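Local coordinates for protein inositol monophosphatase (Zymomonas mobilis, PDB 4N81) that probably hydrolyses phosphate monoesters such as inositol monophosphate, with magnesium ions as cofactor, at residues D22-F27 / T44-G49; D86-T91 / A99-L104. One frame throughout, in Å; residues are numbered along the deposited sequence.

Interaction 1. Residues D22-F27 / T44-G49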
loop_
_atom_site.group_PDB
_atom_site.type_symbol
_atom_site.label_atom_id
_atom_site.label_comp_id
_atom_site.label_asym_id
_atom_site.label_seq_id
_atom_site.Cartn_x
_atom_site.Cartn_y
_atom_site.Cartn_z
ATOM N N ASP A 22 11.657 -6.101 16.707
ATOM C CA ASP A 22 12.053 -7.506 16.828
ATOM C C ASP A 22 10.910 -8.347 17.343
ATOM O O ASP A 22 10.847 -9.543 17.063
ATOM C CB ASP A 22 13.255 -7.690 17.757
ATOM C CG ASP A 22 14.519 -7.053 17.191
ATOM O OD1 ASP A 22 15.449 -6.740 17.968
ATOM O OD2 ASP A 22 14.562 -6.864 15.956
ATOM N N ILE A 23 10.024 -7.753 18.134
ATOM C CA ILE A 23 8.880 -8.566 18.575
ATOM C C ILE A 23 7.823 -8.786 17.477
ATOM O O ILE A 23 7.259 -9.876 17.334
ATOM C CB ILE A 23 8.242 -7.898 19.786
ATOM C CG1 ILE A 23 9.160 -8.081 20.987
ATOM C CG2 ILE A 23 6.831 -8.434 20.039
ATOM C CD1 ILE A 23 8.909 -7.059 22.095
ATOM N N ILE A 24 7.563 -7.729 16.713
ATOM C CA ILE A 24 6.499 -7.711 15.693
ATOM C C ILE A 24 6.859 -8.519 14.444
ATOM O O ILE A 24 6.031 -9.248 13.916
ATOM C CB ILE A 24 6.197 -6.253 15.261
ATOM C CG1 ILE A 24 5.559 -5.466 16.430
ATOM C CG2 ILE A 24 5.303 -6.218 13.983
ATOM C CD1 ILE A 24 5.526 -3.872 16.191
ATOM N N ARG A 25 8.115 -8.449 14.023
ATOM C CA ARG A 25 8.507 -9.047 12.730
ATOM C C ARG A 25 8.112 -10.532 12.539
ATOM O O ARG A 25 7.539 -10.890 11.504
ATOM C CB ARG A 25 10.015 -8.857 12.520
ATOM C CG ARG A 25 10.564 -9.237 11.154
ATOM C CD ARG A 25 12.106 -8.937 11.080
ATOM N NE ARG A 25 12.375 -7.492 11.127
ATOM C CZ ARG A 25 12.940 -6.869 12.168
ATOM N NH1 ARG A 25 13.160 -5.532 12.131
ATOM N NH2 ARG A 25 13.300 -7.579 13.234
ATOM N N PRO A 26 8.362 -11.395 13.545
ATOM C CA PRO A 26 8.046 -12.813 13.353
ATOM C C PRO A 26 6.553 -13.044 13.038
ATOM O O PRO A 26 6.216 -14.139 12.573
ATOM C CB PRO A 26 8.417 -13.458 14.703
ATOM C CG PRO A 26 9.434 -12.548 15.278
ATOM C CD PRO A 26 9.085 -11.164 14.812
ATOM N N PHE A 27 5.663 -12.139 13.468
ATOM C CA PHE A 27 4.217 -12.336 13.269
ATOM C C PHE A 27 3.729 -11.867 11.905
ATOM O O PHE A 27 2.612 -12.134 11.545
ATOM C CB PHE A 27 3.417 -11.601 14.339
ATOM C CG PHE A 27 3.635 -12.165 15.722
ATOM C CD1 PHE A 27 4.481 -11.529 16.632
ATOM C CD2 PHE A 27 3.052 -13.367 16.074
ATOM C CE1 PHE A 27 4.694 -12.057 17.890
ATOM C CE2 PHE A 27 3.263 -13.916 17.349
ATOM C CZ PHE A 27 4.087 -13.244 18.253
ATOM N N THR A 44 -2.672 -9.225 17.310
ATOM C CA THR A 44 -2.904 -8.991 18.714
ATOM C C THR A 44 -1.710 -9.449 19.550
ATOM O O THR A 44 -1.275 -8.732 20.488
ATOM C CB THR A 44 -4.212 -9.734 19.162
ATOM O OG1 THR A 44 -5.323 -9.130 18.470
ATOM C CG2 THR A 44 -4.398 -9.594 20.635
ATOM N N LYS A 45 -1.128 -10.604 19.195
ATOM C CA LYS A 45 0.055 -11.041 19.924
ATOM C C LYS A 45 1.219 -10.063 19.759
ATOM O O LYS A 45 1.901 -9.733 20.727
ATOM C CB LYS A 45 0.545 -12.417 19.420
ATOM C CG LYS A 45 -0.377 -13.592 19.693
ATOM C CD LYS A 45 0.375 -14.912 19.548
ATOM C CE LYS A 45 -0.566 -16.127 19.720
ATOM N NZ LYS A 45 -1.532 -16.123 18.549
ATOM N N ALA A 46 1.395 -9.560 18.532
ATOM C CA ALA A 46 2.496 -8.673 18.200
ATOM C C ALA A 46 2.332 -7.344 18.932
ATOM O O ALA A 46 3.264 -6.835 19.532
ATOM C CB ALA A 46 2.510 -8.418 16.665
ATOM N N ASP A 47 1.123 -6.793 18.859
ATOM C CA ASP A 47 0.823 -5.509 19.492
ATOM C C ASP A 47 1.000 -5.597 20.992
ATOM O O ASP A 47 1.685 -4.750 21.606
ATOM C CB ASP A 47 -0.623 -5.088 19.127
ATOM C CG ASP A 47 -1.133 -3.962 20.002
ATOM O OD1 ASP A 47 -2.034 -4.209 20.838
ATOM O OD2 ASP A 47 -0.587 -2.859 19.915
ATOM N N ARG A 48 0.441 -6.634 21.607
ATOM C CA ARG A 48 0.583 -6.746 23.057
ATOM C C ARG A 48 2.017 -6.980 23.485
ATOM O O ARG A 48 2.483 -6.404 24.489
ATOM C CB ARG A 48 -0.244 -7.915 23.638
ATOM C CG ARG A 48 -1.778 -7.870 23.473
ATOM C CD ARG A 48 -2.467 -9.040 24.256
ATOM N NE ARG A 48 -1.983 -9.173 25.640
ATOM C CZ ARG A 48 -2.149 -10.256 26.410
ATOM N NH1 ARG A 48 -2.786 -11.322 25.935
ATOM N NH2 ARG A 48 -1.672 -10.284 27.657
ATOM N N GLY A 49 2.734 -7.853 22.778
ATOM C CA GLY A 49 4.091 -8.123 23.244
ATOM C C GLY A 49 4.989 -6.884 23.063
ATOM O O GLY A 49 5.841 -6.575 23.939
#

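Interaction 2. Residues D86-T91 / A99-L104. With SO4 (sulfate ion), chain B.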
loop_
_atom_site.group_PDB
_atom_site.type_symbol
_atom_site.label_atom_id
_atom_site.label_comp_id
_atom_site.label_asym_id
_atom_site.label_seq_id
_atom_site.Cartn_x
_atom_site.Cartn_y
_atom_site.Cartn_z
ATOM N N ASP A 86 2.153 3.393 19.619
ATOM C CA ASP A 86 1.267 2.566 18.828
ATOM C C ASP A 86 2.128 1.474 18.167
ATOM O O ASP A 86 2.789 1.750 17.148
ATOM C CB ASP A 86 0.540 3.391 17.752
ATOM C CG ASP A 86 -0.674 2.634 17.172
ATOM O OD1 ASP A 86 -0.983 1.545 17.710
ATOM O OD2 ASP A 86 -1.315 3.128 16.214
ATOM N N PRO A 87 2.175 0.257 18.749
ATOM C CA PRO A 87 3.118 -0.734 18.180
ATOM C C PRO A 87 2.884 -1.023 16.692
ATOM O O PRO A 87 3.831 -1.184 15.934
ATOM C CB PRO A 87 2.765 -2.015 18.972
ATOM C CG PRO A 87 2.338 -1.450 20.371
ATOM C CD PRO A 87 1.568 -0.187 20.034
ATOM N N ILE A 88 1.615 -1.048 16.290
ATOM C CA ILE A 88 1.247 -1.313 14.894
ATOM C C ILE A 88 0.154 -0.317 14.474
ATOM O O ILE A 88 -1.033 -0.556 14.654
ATOM C CB ILE A 88 0.765 -2.770 14.690
ATOM C CG1 ILE A 88 1.880 -3.763 15.125
ATOM C CG2 ILE A 88 0.358 -3.027 13.206
ATOM C CD1 ILE A 88 1.416 -5.233 15.179
ATOM N N ASP A 89 0.572 0.800 13.899
ATOM C CA ASP A 89 -0.390 1.690 13.276
ATOM C C ASP A 89 -0.604 1.158 11.862
ATOM O O ASP A 89 0.364 0.942 11.137
ATOM C CB ASP A 89 0.160 3.112 13.223
ATOM C CG ASP A 89 -0.851 4.068 12.627
ATOM O OD1 ASP A 89 -0.596 4.571 11.504
ATOM O OD2 ASP A 89 -1.905 4.268 13.266
ATOM N N GLY A 90 -1.867 0.984 11.461
ATOM C CA GLY A 90 -2.195 0.279 10.232
ATOM C C GLY A 90 -2.454 -1.188 10.552
ATOM O O GLY A 90 -1.984 -2.089 9.825
ATOM N N THR A 91 -3.216 -1.415 11.625
ATOM C CA THR A 91 -3.522 -2.770 12.049
ATOM C C THR A 91 -4.205 -3.546 10.880
ATOM O O THR A 91 -3.888 -4.694 10.598
ATOM C CB THR A 91 -4.668 -2.683 13.154
ATOM O OG1 THR A 91 -4.186 -1.936 14.273
ATOM C CG2 THR A 91 -5.018 -4.073 13.638
ATOM N N ALA A 99 3.136 -4.312 4.129
ATOM C CA ALA A 99 4.195 -3.686 4.947
ATOM C C ALA A 99 4.087 -2.158 4.882
ATOM O O ALA A 99 5.103 -1.443 4.781
ATOM C CB ALA A 99 5.571 -4.142 4.454
ATOM N N SER A 100 2.869 -1.646 4.905
ATOM C CA SER A 100 2.693 -0.192 5.092
ATOM C C SER A 100 2.484 0.193 6.554
ATOM O O SER A 100 2.382 1.381 6.857
ATOM C CB SER A 100 1.470 0.284 4.294
ATOM O OG SER A 100 0.315 -0.468 4.725
ATOM N N PHE A 101 2.316 -0.786 7.448
ATOM C CA PHE A 101 2.086 -0.468 8.850
ATOM C C PHE A 101 3.359 0.078 9.474
ATOM O O PHE A 101 4.435 -0.149 8.937
ATOM C CB PHE A 101 1.608 -1.695 9.658
ATOM C CG PHE A 101 2.673 -2.716 9.856
ATOM C CD1 PHE A 101 3.474 -2.698 10.996
ATOM C CD2 PHE A 101 2.890 -3.699 8.906
ATOM C CE1 PHE A 101 4.469 -3.650 11.170
ATOM C CE2 PHE A 101 3.906 -4.622 9.057
ATOM C CZ PHE A 101 4.694 -4.604 10.212
ATOM N N GLY A 102 3.244 0.807 10.596
ATOM C CA GLY A 102 4.462 1.252 11.298
ATOM C C GLY A 102 4.281 1.304 12.809
ATOM O O GLY A 102 3.163 1.466 13.325
ATOM N N THR A 103 5.389 1.178 13.533
ATOM C CA THR A 103 5.360 1.447 14.963
ATOM C C THR A 103 5.472 2.962 15.091
ATOM O O THR A 103 6.362 3.580 14.496
ATOM C CB THR A 103 6.567 0.787 15.621
ATOM O OG1 THR A 103 6.444 -0.641 15.497
ATOM C CG2 THR A 103 6.669 1.190 17.138
ATOM N N LEU A 104 4.615 3.568 15.905
ATOM C CA LEU A 104 4.726 5.004 16.182
ATOM C C LEU A 104 5.138 5.189 17.624
ATOM O O LEU A 104 4.505 4.603 18.520
ATOM C CB LEU A 104 3.362 5.677 15.982
ATOM C CG LEU A 104 2.693 5.471 14.619
ATOM C CD1 LEU A 104 1.387 6.286 14.490
ATOM C CD2 LEU A 104 3.688 5.935 13.535
HETATM S S SO4 B . -4.788 1.334 14.091
HETATM O O1 SO4 B . -5.110 0.076 14.836
HETATM O O2 SO4 B . -5.946 2.259 14.235
HETATM O O3 SO4 B . -3.666 2.012 14.724
HETATM O O4 SO4 B . -4.541 1.061 12.617
#

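Interaction 1. Residues D22-F27 / T44-G49
Ile24 and Ala46 bring the two backbones to their closest CA-CA approach, 4.8 Å, where the C-terminal end of helix 7-24, running on into the 3-10 turn 25-27, lies against the first turns of helix 42-61. The chains run in roughly opposite directions, so Ile23 meets Gly49 while Phe27 meets Lys45 and Ala46. No hydrogen bond crosses the interface. Ile23 lies against the Gly49 backbone, its CD1 3.6 Å from Gly49 O; a CB on Gly49 would press tightly on Ile23 CG2, which, anti to its backbone N, touches Gly49 C and Ala46 O. Ile24 runs its CG1 past Ala46, 4.3 Å from Ala46 CB. Phe27 and Ala46 carry the largest share of the contact. Phe27 CG is anti to the carbonyl carbon (chi1 -66°), and CD1 sits 3.7 Å from Ala46 CB. Lys45 CB stands over the ring face, 4.1 Å from the centroid and 29° off the normal, a CH-pi contact, and Ala46 N lies above the same face nearer the rim. The Lys45 side chain crosses Phe27 at about a right angle, its CD 3.8 Å from Phe27 CE2, before its charged end leads away. On the side turned away from 44-49, Arg25 NH2 makes a salt bridge of 3.1 Å to Asp22 OD2, which offers its anti lone pair and lies in the guanidinium plane of Arg25; NH1 of the same arginine also reaches Pro121 O. Such close antiparallel packing through alanine and glycine belongs to the N-terminal helix pair that forms one outer layer of the alpha-beta-alpha-beta-alpha sandwich of inositol monophosphatases.

Interaction 2. Residues D86-T91 / A99-L104
Asp86 to Thr91 spell the Asp-Pro-Ile-Asp-Gly-Thr metal-binding signature of the inositol monophosphatase superfamily, held against Gly102 to Leu104 by antiparallel pairing with a beta bulge. Asp86 and Leu104 form one hydrogen-bonded pair, with Asp86 N 2.9 Å from Leu104 O; Asp89 and Gly102 form the other, Asp89 N lying 2.7 Å from Gly102 O. At the corner between them, the Thr103 hydroxyl donates to Pro87 O over 2.7 Å, in the carbonyl plane, OG1 being anti to the carbonyl carbon (chi1 -65°). An alanine here lacks that hydroxyl and would probably leave the Pro87 carbonyl without this donor and the corner less firmly fixed. Asp86, Asp89 and Leu104 share a face, where Leu104 CD1 packs 3.6 Å from Asp89 CB. OD2 of each aspartate, a predicted magnesium ligand, lies near O3 of a sulfate ion, 3.0 Å away for Asp86 OD2. Gly90, the N-cap of helix 91-95, donates from N to sulfate O4 over 2.9 Å, and Thr91 N donates to the same oxygen; the ion, probably from the crystallisation liquor, may mark where a substrate phosphate binds. Beyond Ile88, whose CG2 lies 3.8 Å from Phe101 CD1, the Phe101 ring meets Phe94 of helix 91-95 edge-to-face. Helix 42-61 covers Pro87 with Asp47, Ala50 and Met54, Ile24 of helix 7-24 touches Ile88, Phe101 and Thr103, and backbone bonds from Thr103 to Asn119 continue the sheet into strand 112-120.

From the N terminus, helix 7-24 ends within residues 22-27; sixteen mostly irregular residues later the chain returns at 44-49, and interaction 1 closes that loop. Helix 42-61 and strands 66-67 and 81-86 then bring it to 86-91, whose first residue ends the latter, and interaction 2 closes a shorter loop of seven residues that includes most of helix 91-95. The two loops follow in series, neither enclosing nor crossing the other. They nevertheless meet in space, their centres about 11 Å apart: Ile24 CD1 reaches Pro87 O and Thr103 OG1, while Ala46 CB packs on Ile88 CD1. The outer helix pair is thus fastened directly behind the predicted metal-binding segment and its sheet.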